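PDB 3TEF: Iron(III) ABC transporter, periplasmic iron-compound-binding protein from Vibrio cholerae, which probably binds iron-loaded catecholate siderophores in the periplasm and delivers them to an ABC transporter for iron uptake. Local coordinates for residues Q20-I25 with L82-P87. Numbering follows the deposited sequence.
Sequences QRVVVI and LIVIGP
Val23 and Ile25 of strand 22-25 and Val84 of strand 82-85 carry the middle of a parallel ladder, the axes of the two strands approaching to 4.7 Å and their directions differing by 15°. Val23 uses both its backbone groups: its N donates to Leu82 O at 3.0 Å, and its O receives Val84 N at 2.9 Å. Val84 O then takes Ile25 N. The end rungs are more bent: Leu82 N reaches Arg21 O at 3.2 Å, and Gly86 N meets Ile25 O from 30° outside the carbonyl plane, just past the end of strand 82-85. Leu82 O and Val84 O each take a second, CA-H...O contact, from Val22 and Val24.

These are the two inner strands of a four-stranded parallel sheet of order 2-1-3-4, the Rossmann-like sheet of one lobe in this family of periplasmic binding proteins. Strand 42-43 bonds to the edge of 22-25 that faces away from 82-85, and 102-104 flanks 82-85.

One face carries Val22, Leu82, Val24 and Val84. Val22 CG1, anti to its backbone N, touches Val84 CG2 diagonally at 4.3 Å and lies 4.4 Å from Leu82 CD2. Helix 27-35 covers Val24 and Val84 through Ala29 and Ile33, while Phe128 of helix 113-128 packs on Val22 and Leu82. On the other face, Val23 CB sits 4.3 Å from Ile83 CG1. Ile85 turns CG1 between its backbone N and carbonyl carbon (chi1 72°), and it is the CG2 branch that meets Ile25 CB, at 4.0 Å.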
# COMPACT_ATOMS: atom_id res chain seq x y z
N GLN A 20 -8.67 11.29 21.04
CA GLN A 20 -7.77 12.44 21.10
C GLN A 20 -6.31 12.05 20.97
O GLN A 20 -5.50 12.80 20.42
CB GLN A 20 -8.00 13.23 22.39
CG GLN A 20 -9.37 13.88 22.45
CD GLN A 20 -9.64 14.76 21.23
OE1 GLN A 20 -10.53 14.46 20.42
NE2 GLN A 20 -8.88 15.83 21.10
N ARG A 21 -5.97 10.87 21.48
CA ARG A 21 -4.60 10.37 21.46
C ARG A 21 -4.54 9.13 20.57
O ARG A 21 -5.05 8.07 20.93
CB ARG A 21 -4.11 10.06 22.88
CG ARG A 21 -4.12 11.28 23.81
CD ARG A 21 -3.57 10.94 25.19
NE ARG A 21 -2.18 10.51 25.09
CZ ARG A 21 -1.15 11.34 24.94
NH1 ARG A 21 -1.35 12.66 24.86
NH2 ARG A 21 0.08 10.85 24.87
N VAL A 22 -3.93 9.28 19.40
CA VAL A 22 -3.88 8.20 18.42
C VAL A 22 -2.43 7.78 18.21
O VAL A 22 -1.56 8.61 17.98
CB VAL A 22 -4.45 8.66 17.07
CG1 VAL A 22 -4.43 7.52 16.06
CG2 VAL A 22 -5.86 9.20 17.26
N VAL A 23 -2.19 6.48 18.31
CA VAL A 23 -0.88 5.90 18.02
C VAL A 23 -1.01 5.19 16.68
O VAL A 23 -1.99 4.48 16.44
CB VAL A 23 -0.49 4.88 19.12
CG1 VAL A 23 0.71 4.03 18.69
CG2 VAL A 23 -0.20 5.61 20.42
N VAL A 24 -0.03 5.38 15.80
CA VAL A 24 -0.12 4.80 14.47
C VAL A 24 1.12 3.97 14.15
O VAL A 24 2.26 4.46 14.23
CB VAL A 24 -0.30 5.89 13.38
CG1 VAL A 24 -0.49 5.24 12.02
CG2 VAL A 24 -1.49 6.79 13.71
N ILE A 25 0.90 2.71 13.77
CA ILE A 25 1.97 1.87 13.26
C ILE A 25 1.68 1.55 11.79
O ILE A 25 0.57 1.15 11.46
CB ILE A 25 2.08 0.57 14.07
CG1 ILE A 25 2.48 0.92 15.51
CG2 ILE A 25 3.12 -0.35 13.44
CD1 ILE A 25 2.41 -0.26 16.47
N LEU A 82 -6.80 5.36 20.77
CA LEU A 82 -6.93 4.52 19.58
C LEU A 82 -5.55 4.16 19.05
O LEU A 82 -4.67 5.01 18.98
CB LEU A 82 -7.72 5.24 18.49
CG LEU A 82 -7.75 4.57 17.11
CD1 LEU A 82 -8.46 3.20 17.18
CD2 LEU A 82 -8.37 5.50 16.03
N ILE A 83 -5.35 2.89 18.71
CA ILE A 83 -4.16 2.45 18.00
C ILE A 83 -4.58 2.01 16.59
O ILE A 83 -5.46 1.17 16.42
CB ILE A 83 -3.50 1.27 18.70
CG1 ILE A 83 -3.13 1.65 20.13
CG2 ILE A 83 -2.29 0.78 17.92
CD1 ILE A 83 -2.88 0.45 21.04
N VAL A 84 -3.97 2.59 15.57
CA VAL A 84 -4.21 2.15 14.19
C VAL A 84 -2.96 1.48 13.63
O VAL A 84 -1.88 2.07 13.65
CB VAL A 84 -4.56 3.32 13.27
CG1 VAL A 84 -4.81 2.81 11.85
CG2 VAL A 84 -5.77 4.07 13.81
N ILE A 85 -3.10 0.25 13.15
CA ILE A 85 -1.93 -0.47 12.62
C ILE A 85 -2.14 -0.91 11.17
O ILE A 85 -3.27 -1.14 10.74
CB ILE A 85 -1.52 -1.67 13.51
CG1 ILE A 85 -2.54 -2.82 13.38
CG2 ILE A 85 -1.40 -1.25 14.96
CD1 ILE A 85 -2.22 -3.99 14.24
N GLY A 86 -1.05 -1.05 10.44
CA GLY A 86 -1.09 -1.62 9.10
C GLY A 86 -0.99 -3.14 9.15
O GLY A 86 -0.88 -3.72 10.23
N PRO A 87 -1.01 -3.78 7.99
CA PRO A 87 -1.03 -5.25 8.00
C PRO A 87 0.28 -5.86 8.51
O PRO A 87 0.26 -6.98 9.02
CB PRO A 87 -1.27 -5.62 6.53
CG PRO A 87 -0.89 -4.39 5.76
CD PRO A 87 -1.23 -3.23 6.64